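PDB 3ROF: Low molecular weight protein-tyrosine-phosphatase ptpA from Staphylococcus aureus, which hydrolyses phosphotyrosine in proteins to tyrosine and phosphate, and probably acts as a secreted effector that counteracts host defences during infection. Local coordinates for residues 121-126 against 136-141; 24-29 against 141-146; 96-101 against 107-112. All blocks are in the same frame, centred on the assembly; numbering follows the deposited sequence. Where two conformers were deposited one is given.

Contact 1 of 3, residues 121-126 against 136-141; sequences SDVPDP and YDMVLS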
loop_
_atom_site.group_PDB
_atom_site.type_symbol
_atom_site.label_atom_id
_atom_site.label_comp_id
_atom_site.label_asym_id
_atom_site.label_seq_id
_atom_site.Cartn_x
_atom_site.Cartn_y
_atom_site.Cartn_z
ATOM N N SER A 121 2.214 -7.307 13.767
ATOM C CA SER A 121 1.027 -7.453 12.911
ATOM C C SER A 121 0.701 -6.165 12.151
ATOM O O SER A 121 0.160 -6.231 11.048
ATOM C CB SER A 121 -0.201 -7.844 13.750
ATOM N N ASP A 122 0.972 -5.023 12.778
ATOM C CA ASP A 122 0.566 -3.714 12.259
ATOM C C ASP A 122 1.799 -2.828 12.060
ATOM O O ASP A 122 2.789 -2.914 12.805
ATOM C CB ASP A 122 -0.369 -2.991 13.282
ATOM C CG ASP A 122 -1.810 -3.511 13.306
ATOM O OD1 ASP A 122 -2.170 -4.440 12.640
ATOM O OD2 ASP A 122 -2.628 -2.896 13.994
ATOM N N VAL A 123 1.726 -1.977 11.037
ATOM C CA VAL A 123 2.767 -1.000 10.750
ATOM C C VAL A 123 2.420 0.277 11.504
ATOM O O VAL A 123 1.393 0.907 11.209
ATOM C CB VAL A 123 2.857 -0.703 9.254
ATOM C CG1 VAL A 123 3.935 0.367 8.959
ATOM C CG2 VAL A 123 3.087 -1.992 8.458
ATOM N N PRO A 124 3.246 0.672 12.488
ATOM C CA PRO A 124 2.939 1.911 13.229
ATOM C C PRO A 124 2.999 3.133 12.350
ATOM O O PRO A 124 3.748 3.181 11.405
ATOM C CB PRO A 124 4.028 1.986 14.309
ATOM C CG PRO A 124 4.547 0.577 14.415
ATOM C CD PRO A 124 4.468 0.035 12.982
ATOM N N ASP A 125 2.202 4.128 12.676
ATOM C CA ASP A 125 2.068 5.305 11.840
ATOM C C ASP A 125 3.191 6.305 12.103
ATOM O O ASP A 125 3.263 6.907 13.198
ATOM C CB ASP A 125 0.713 5.964 12.115
ATOM C CG ASP A 125 0.383 7.107 11.171
ATOM O OD1 ASP A 125 1.242 7.477 10.346
ATOM O OD2 ASP A 125 -0.766 7.615 11.277
ATOM N N PRO A 126 4.099 6.504 11.140
ATOM C CA PRO A 126 5.230 7.401 11.372
ATOM C C PRO A 126 4.844 8.865 11.296
ATOM O O PRO A 126 5.689 9.706 11.639
ATOM C CB PRO A 126 6.190 7.006 10.262
ATOM C CG PRO A 126 5.263 6.676 9.102
ATOM C CD PRO A 126 4.089 5.970 9.758
ATOM N N TYR A 136 10.040 1.504 6.200
ATOM C CA TYR A 136 10.783 1.014 5.036
ATOM C C TYR A 136 11.197 -0.432 5.251
ATOM O O TYR A 136 10.987 -1.284 4.381
ATOM C CB TYR A 136 11.996 1.922 4.814
ATOM C CG TYR A 136 12.905 1.501 3.691
ATOM C CD1 TYR A 136 12.625 1.830 2.380
ATOM C CD2 TYR A 136 14.046 0.782 3.959
ATOM C CE1 TYR A 136 13.476 1.446 1.344
ATOM C CE2 TYR A 136 14.904 0.376 2.951
ATOM C CZ TYR A 136 14.621 0.723 1.655
ATOM O OH TYR A 136 15.501 0.326 0.662
ATOM N N ASP A 137 11.794 -0.745 6.400
ATOM C CA ASP A 137 12.244 -2.097 6.676
ATOM C C ASP A 137 11.055 -3.069 6.656
ATOM O O ASP A 137 11.172 -4.181 6.143
ATOM C CB ASP A 137 12.957 -2.172 8.022
ATOM C CG ASP A 137 14.268 -1.435 8.056
ATOM O OD1 ASP A 137 14.813 -1.053 7.035
ATOM O OD2 ASP A 137 14.790 -1.247 9.186
ATOM N N MET A 138 9.905 -2.648 7.195
ATOM C CA MET A 138 8.718 -3.495 7.187
ATOM C C MET A 138 8.239 -3.760 5.773
ATOM O O MET A 138 7.922 -4.913 5.413
ATOM C CB MET A 138 7.607 -2.861 8.022
ATOM C CG MET A 138 7.832 -3.099 9.502
ATOM S SD MET A 138 6.628 -2.187 10.486
ATOM C CE MET A 138 6.797 -3.020 12.077
ATOM N N VAL A 139 8.187 -2.736 4.919
ATOM C CA VAL A 139 7.799 -2.978 3.532
ATOM C C VAL A 139 8.777 -3.917 2.831
ATOM O O VAL A 139 8.357 -4.861 2.158
ATOM C CB VAL A 139 7.713 -1.643 2.742
ATOM C CG1 VAL A 139 7.387 -1.931 1.270
ATOM C CG2 VAL A 139 6.645 -0.746 3.337
ATOM N N LEU A 140 10.076 -3.716 3.028
ATOM C CA LEU A 140 11.044 -4.608 2.390
ATOM C C LEU A 140 10.869 -6.042 2.870
ATOM O O LEU A 140 11.092 -6.995 2.116
ATOM C CB LEU A 140 12.482 -4.141 2.634
ATOM C CG LEU A 140 13.069 -3.356 1.474
ATOM C CD1 LEU A 140 12.278 -2.095 1.164
ATOM C CD2 LEU A 140 14.519 -3.043 1.785
ATOM N N SER A 141 10.445 -6.252 4.114
ATOM C CA SER A 141 10.308 -7.593 4.632
ATOM C C SER A 141 9.142 -8.339 3.980
ATOM O O SER A 141 9.116 -9.566 3.983
ATOM C CB SER A 141 10.169 -7.575 6.136
ATOM O OG SER A 141 8.861 -7.235 6.588
#
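An apolar contact, carried on the helix side by M138 alone, packs the loop 121-126 against helix 132-153 in this low molecular weight tyrosine phosphatase. The loop, which follows strand 108-111, carries D125, the proton donor by similarity. The closest CA atoms, those of V123 and M138, are 7.4 Å apart. M138 reaches across with a chain extended beyond CG: chi2 (173°) carries SD out to the loop, and chi3 (164°) continues the extended line to CE. There SD lies 4.0 Å from V123 CG1, and V123 CG2 is almost as near, so the sulfur meets both branches of the valine. The methyl CE goes on to P124, 3.9 Å from its CD, with the two side chains crossing at about a right angle. M138 CE also lies 4.1 Å from D122 O. On the helix itself, S141 OG donates to M138 O at 2.8 Å, from 20° outside the carbonyl plane. V123 O accepts a hydrogen bond from R19, and D122 forms a salt bridge with K111. With V123 and M138 buried and 125 Å² hidden, the interface rests on apolar burial, while polar bonds elsewhere in the chain fix the loop backbone and the D122 carboxylate.

Contact 2 of 3, residues 24-29 against 141-146; sequences EAIMRQ and SSCDNL
M27 and C143 bring two sulfurs together where helices 19-33 and 132-153 pack, M27 SD lying 3.9 Å from C143 SG in one of the two deposited conformers of M27. The axes of segments 24-29 and 141-146 approach to 10.4 Å at a signed crossing angle of -47°, and the nearest CA atoms are those of M27 and C143, 6.5 Å apart. The CB of M27 does not aim straight at the other helix; a bend in the chain at chi2 (76°) turns the thioether toward it. From there CE reaches L146, 3.9 Å from CD2, and CG of the leucine is nearly as close. The M27 and L146 side chains cross at about a right angle, the methionine methyl meeting the branched end of the leucine. C143 does point across: its SG, placed opposite the backbone N (chi1 -172°), lies over the backbone of M27, 4.1 Å from its CA. I26 also approaches this thiol through its CG2 branch, 4.2 Å from SG. All four touching residues are buried, and 178 Å² is hidden between the segments. Elsewhere on 24-29, R28 directs NH1 and NH2 end-on at one oxygen of E24; R28 NH2 makes the shorter salt-bridge bond, 2.8 Å from E24 OE2, using the anti lone pair of OE2 and in the guanidinium plane. The interface adjoins other elements: M27 also touches V41 of strand 39-45 and I147 farther along helix 132-153, I26 packs on L63 of helix 57-65, and D144 forms salt bridges with R30 and R34.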
loop_
_atom_site.group_PDB
_atom_site.type_symbol
_atom_site.label_atom_id
_atom_site.label_comp_id
_atom_site.label_asym_id
_atom_site.label_seq_id
_atom_site.Cartn_x
_atom_site.Cartn_y
_atom_site.Cartn_z
ATOM N N GLU A 24 3.683 1.856 -2.021
ATOM C CA GLU A 24 3.368 1.925 -3.435
ATOM C C GLU A 24 4.633 2.121 -4.240
ATOM O O GLU A 24 4.852 1.448 -5.253
ATOM C CB GLU A 24 2.386 3.071 -3.707
ATOM C CG GLU A 24 2.175 3.340 -5.162
ATOM C CD GLU A 24 1.314 4.539 -5.488
ATOM O OE1 GLU A 24 0.764 5.203 -4.599
ATOM O OE2 GLU A 24 1.239 4.852 -6.714
ATOM N N ALA A 25 5.454 3.103 -3.846
ATOM C CA ALA A 25 6.640 3.422 -4.627
ATOM C C ALA A 25 7.637 2.251 -4.629
ATOM O O ALA A 25 8.230 1.932 -5.655
ATOM C CB ALA A 25 7.286 4.670 -4.073
ATOM N N ILE A 26 7.847 1.644 -3.464
ATOM C CA ILE A 26 8.769 0.515 -3.376
ATOM C C ILE A 26 8.268 -0.639 -4.261
ATOM O O ILE A 26 9.016 -1.242 -5.000
ATOM C CB ILE A 26 8.949 0.059 -1.909
ATOM C CG1 ILE A 26 9.659 1.127 -1.095
ATOM C CG2 ILE A 26 9.649 -1.304 -1.854
ATOM C CD1 ILE A 26 9.572 0.920 0.389
ATOM N N MET A 27 6.979 -0.965 -4.137
ATOM C CA MET A 27 6.379 -2.048 -4.900
ATOM C C MET A 27 6.496 -1.814 -6.406
ATOM O O MET A 27 6.886 -2.718 -7.162
ATOM C CB MET A 27 4.903 -2.186 -4.496
ATOM C CG MET A 27 4.137 -3.310 -5.161
ATOM S SD MET A 27 4.583 -4.882 -4.421
ATOM C CE MET A 27 3.237 -5.901 -5.053
ATOM N N ARG A 28 6.178 -0.578 -6.835
ATOM C CA ARG A 28 6.286 -0.274 -8.262
ATOM C C ARG A 28 7.711 -0.484 -8.767
ATOM O O ARG A 28 7.929 -1.083 -9.835
ATOM C CB ARG A 28 5.835 1.164 -8.526
ATOM C CG ARG A 28 5.998 1.575 -9.979
ATOM C CD ARG A 28 5.419 2.977 -10.243
ATOM N NE ARG A 28 3.975 2.952 -10.049
ATOM C CZ ARG A 28 3.305 3.575 -9.084
ATOM N NH1 ARG A 28 3.893 4.448 -8.295
ATOM N NH2 ARG A 28 2.024 3.318 -8.935
ATOM N N GLN A 29 8.699 0.004 -8.025
ATOM C CA GLN A 29 10.069 -0.156 -8.459
ATOM C C GLN A 29 10.488 -1.622 -8.428
ATOM O O GLN A 29 11.225 -2.071 -9.300
ATOM C CB GLN A 29 10.996 0.706 -7.601
ATOM C CG GLN A 29 12.436 0.631 -8.076
ATOM C CD GLN A 29 12.623 1.256 -9.466
ATOM O OE1 GLN A 29 12.089 2.322 -9.791
ATOM N NE2 GLN A 29 13.424 0.590 -10.288
ATOM N N SER A 141 10.445 -6.252 4.114
ATOM C CA SER A 141 10.308 -7.593 4.632
ATOM C C SER A 141 9.142 -8.339 3.980
ATOM O O SER A 141 9.116 -9.566 3.983
ATOM C CB SER A 141 10.169 -7.575 6.136
ATOM O OG SER A 141 8.861 -7.235 6.588
ATOM N N SER A 142 8.202 -7.584 3.434
ATOM C CA SER A 142 6.982 -8.131 2.823
ATOM C C SER A 142 6.949 -8.135 1.305
ATOM O O SER A 142 6.152 -8.876 0.735
ATOM C CB SER A 142 5.766 -7.330 3.280
ATOM O OG SER A 142 5.503 -7.532 4.636
ATOM N N CYS A 143 7.775 -7.300 0.663
ATOM C CA CYS A 143 7.499 -6.921 -0.705
ATOM C C CYS A 143 7.604 -8.104 -1.672
ATOM O O CYS A 143 6.666 -8.327 -2.448
ATOM C CB CYS A 143 8.446 -5.785 -1.102
ATOM S SG CYS A 143 8.063 -5.051 -2.709
ATOM N N ASP A 144 8.714 -8.825 -1.655
ATOM C CA ASP A 144 8.819 -9.941 -2.614
ATOM C C ASP A 144 7.799 -11.040 -2.311
ATOM O O ASP A 144 7.298 -11.668 -3.249
ATOM C CB ASP A 144 10.202 -10.513 -2.628
ATOM C CG ASP A 144 11.175 -9.637 -3.387
ATOM O OD1 ASP A 144 10.792 -9.067 -4.403
ATOM O OD2 ASP A 144 12.383 -9.635 -3.020
ATOM N N ASN A 145 7.471 -11.302 -1.048
ATOM C CA ASN A 145 6.474 -12.315 -0.722
ATOM C C ASN A 145 5.096 -11.916 -1.234
ATOM O O ASN A 145 4.341 -12.760 -1.744
ATOM C CB ASN A 145 6.423 -12.515 0.786
ATOM C CG ASN A 145 7.627 -13.205 1.327
ATOM O OD1 ASN A 145 8.324 -13.927 0.621
ATOM N ND2 ASN A 145 7.912 -12.971 2.594
ATOM N N LEU A 146 4.752 -10.635 -1.127
ATOM C CA LEU A 146 3.508 -10.126 -1.650
ATOM C C LEU A 146 3.448 -10.261 -3.185
ATOM O O LEU A 146 2.441 -10.685 -3.757
ATOM C CB LEU A 146 3.315 -8.664 -1.206
ATOM C CG LEU A 146 2.105 -7.959 -1.821
ATOM C CD1 LEU A 146 0.779 -8.655 -1.424
ATOM C CD2 LEU A 146 2.094 -6.496 -1.357
#

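Contact 3 of 3, residues 96-101 against 107-112; sequences DNIKSI and GQLFKL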
loop_
_atom_site.group_PDB
_atom_site.type_symbol
_atom_site.label_atom_id
_atom_site.label_comp_id
_atom_site.label_asym_id
_atom_site.label_seq_id
_atom_site.Cartn_x
_atom_site.Cartn_y
_atom_site.Cartn_z
ATOM N N ASP A 96 -10.434 -2.127 9.510
ATOM C CA ASP A 96 -11.787 -1.878 10.010
ATOM C C ASP A 96 -12.451 -0.777 9.195
ATOM O O ASP A 96 -13.656 -0.857 8.818
ATOM C CB ASP A 96 -11.770 -1.470 11.482
ATOM C CG ASP A 96 -11.253 -2.558 12.421
ATOM O OD1 ASP A 96 -11.241 -3.735 12.024
ATOM O OD2 ASP A 96 -10.868 -2.216 13.571
ATOM N N ASN A 97 -11.725 0.320 8.984
ATOM C CA ASN A 97 -12.318 1.472 8.308
ATOM C C ASN A 97 -12.605 1.157 6.820
ATOM O O ASN A 97 -13.624 1.591 6.285
ATOM C CB ASN A 97 -11.430 2.720 8.409
ATOM C CG ASN A 97 -11.196 3.236 9.844
ATOM O OD1 ASN A 97 -10.282 4.036 10.040
ATOM N ND2 ASN A 97 -11.948 2.768 10.820
ATOM N N ILE A 98 -11.708 0.434 6.148
ATOM C CA ILE A 98 -11.965 -0.008 4.775
ATOM C C ILE A 98 -13.301 -0.748 4.721
ATOM O O ILE A 98 -14.113 -0.502 3.815
ATOM C CB ILE A 98 -10.834 -0.902 4.280
ATOM C CG1 ILE A 98 -9.587 -0.061 4.028
ATOM C CG2 ILE A 98 -11.241 -1.630 3.023
ATOM C CD1 ILE A 98 -8.316 -0.887 3.898
ATOM N N LYS A 99 -13.512 -1.708 5.614
ATOM C CA LYS A 99 -14.700 -2.544 5.541
ATOM C C LYS A 99 -15.961 -1.755 5.861
ATOM O O LYS A 99 -17.027 -2.054 5.333
ATOM C CB LYS A 99 -14.593 -3.754 6.463
ATOM C CG LYS A 99 -13.487 -4.709 6.071
ATOM C CD LYS A 99 -13.544 -6.002 6.869
ATOM C CE LYS A 99 -13.066 -5.831 8.299
ATOM N NZ LYS A 99 -13.055 -7.131 9.039
ATOM N N SER A 100 -15.844 -0.746 6.715
ATOM C CA SER A 100 -16.976 0.148 7.004
ATOM C C SER A 100 -17.308 1.076 5.834
ATOM O O SER A 100 -18.471 1.339 5.541
ATOM C CB SER A 100 -16.659 1.005 8.224
ATOM O OG SER A 100 -16.549 0.215 9.382
ATOM N N ILE A 101 -16.258 1.597 5.187
ATOM C CA ILE A 101 -16.423 2.506 4.049
ATOM C C ILE A 101 -17.025 1.778 2.843
ATOM O O ILE A 101 -17.934 2.299 2.199
ATOM C CB ILE A 101 -15.104 3.220 3.670
ATOM C CG1 ILE A 101 -14.657 4.171 4.788
ATOM C CG2 ILE A 101 -15.259 3.959 2.354
ATOM C CD1 ILE A 101 -13.187 4.525 4.691
ATOM N N GLY A 107 -12.423 -7.339 -3.646
ATOM C CA GLY A 107 -11.027 -7.731 -3.668
ATOM C C GLY A 107 -10.600 -8.408 -2.387
ATOM O O GLY A 107 -11.316 -8.378 -1.387
ATOM N N GLN A 108 -9.400 -8.967 -2.404
ATOM C CA GLN A 108 -8.807 -9.643 -1.250
ATOM C C GLN A 108 -8.116 -8.612 -0.369
ATOM O O GLN A 108 -7.241 -7.890 -0.825
ATOM C CB GLN A 108 -7.799 -10.657 -1.725
ATOM C CG GLN A 108 -8.459 -11.742 -2.562
ATOM C CD GLN A 108 -7.470 -12.688 -3.132
ATOM O OE1 GLN A 108 -6.683 -13.260 -2.389
ATOM N NE2 GLN A 108 -7.488 -12.875 -4.443
ATOM N N LEU A 109 -8.482 -8.617 0.900
ATOM C CA LEU A 109 -7.976 -7.633 1.860
ATOM C C LEU A 109 -7.029 -8.317 2.843
ATOM O O LEU A 109 -7.393 -9.296 3.496
ATOM C CB LEU A 109 -9.167 -7.024 2.593
ATOM C CG LEU A 109 -8.880 -6.024 3.722
ATOM C CD1 LEU A 109 -8.086 -4.836 3.255
ATOM C CD2 LEU A 109 -10.176 -5.591 4.334
ATOM N N PHE A 110 -5.816 -7.783 2.951
ATOM C CA PHE A 110 -4.750 -8.314 3.819
ATOM C C PHE A 110 -4.149 -7.153 4.584
ATOM O O PHE A 110 -4.286 -6.010 4.168
ATOM C CB PHE A 110 -3.634 -8.933 2.997
ATOM C CG PHE A 110 -4.060 -10.080 2.180
ATOM C CD1 PHE A 110 -4.210 -11.324 2.762
ATOM C CD2 PHE A 110 -4.239 -9.985 0.821
ATOM C CE1 PHE A 110 -4.576 -12.429 2.008
ATOM C CE2 PHE A 110 -4.622 -11.115 0.053
ATOM C CZ PHE A 110 -4.775 -12.312 0.663
ATOM N N LYS A 111 -3.408 -7.454 5.653
ATOM C CA LYS A 111 -2.435 -6.530 6.227
ATOM C C LYS A 111 -1.072 -6.811 5.619
ATOM O O LYS A 111 -0.722 -7.948 5.363
ATOM C CB LYS A 111 -2.357 -6.675 7.738
ATOM C CG LYS A 111 -3.577 -6.181 8.453
ATOM C CD LYS A 111 -3.363 -6.375 10.018
ATOM C CE LYS A 111 -4.546 -5.984 10.856
ATOM N NZ LYS A 111 -4.188 -6.299 12.252
ATOM N N LEU A 112 -0.291 -5.745 5.421
ATOM C CA LEU A 112 1.047 -5.841 4.861
ATOM C C LEU A 112 1.861 -6.925 5.537
ATOM O O LEU A 112 2.547 -7.727 4.858
ATOM C CB LEU A 112 1.754 -4.514 4.978
ATOM C CG LEU A 112 3.188 -4.480 4.421
ATOM C CD1 LEU A 112 3.195 -4.499 2.924
ATOM C CD2 LEU A 112 3.948 -3.265 4.920
#
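Helix 92-101 and strand 108-111 belong to a beta-alpha-beta unit that starts with strand 86-89, and L109 is where the strand meets segment 96-101. Apolar contacts account for the interface, which hides 122 Å². The nearest CA atoms, of I98 and L109, are 9.1 Å apart, so the side chains span the gap. L109 points at the helix, with CG placed opposite its backbone N (chi1 176°), and divides its two methyls between two helix residues. CD1 goes to the buried I98, and CD2 to the exposed K99, whose aliphatic part does the touching. I98 also packs on I87 of strand 86-89 and V12 of strand 7-13, which ties the helix to the parallel sheet, and L109 rests on V95 and I87 as well. The polar bonds are made within each element or to its neighbours. Within the helix, S100 N donates to D96 O at 3.0 Å and I101 N to N97 O at 2.9 Å. On the strand, Q108 and F110 bond through their backbones to strand 86-89, while K111 NZ hydrogen-bonds to Q92 OE1. The two L109 methyls make the closest approaches: CD1 lies 4.0 Å from I98 CD1, and CD2 lies 3.8 Å from K99 CG.

In the fold
Contacts 1 and 2 share helix 132-153 and even S141; their centres are 11 Å apart, and V139 CG1 touches I26 CD1 at 3.7 Å. Contact 3 lies about 17 and 18 Å from them between centres, on the opposite side of the chain's centre from contact 2. Along the chain contact 3 closes before contact 1 opens, and both are nested in the loop closed by contact 2. L112, just after edge strand 108-111, packs on V123 and V139. Contact 1 thus holds the loop with the probable proton donor to helix 132-153, contact 2 joins that helix to helix 19-33, and contact 3 joins helix 92-101 to the edge strand.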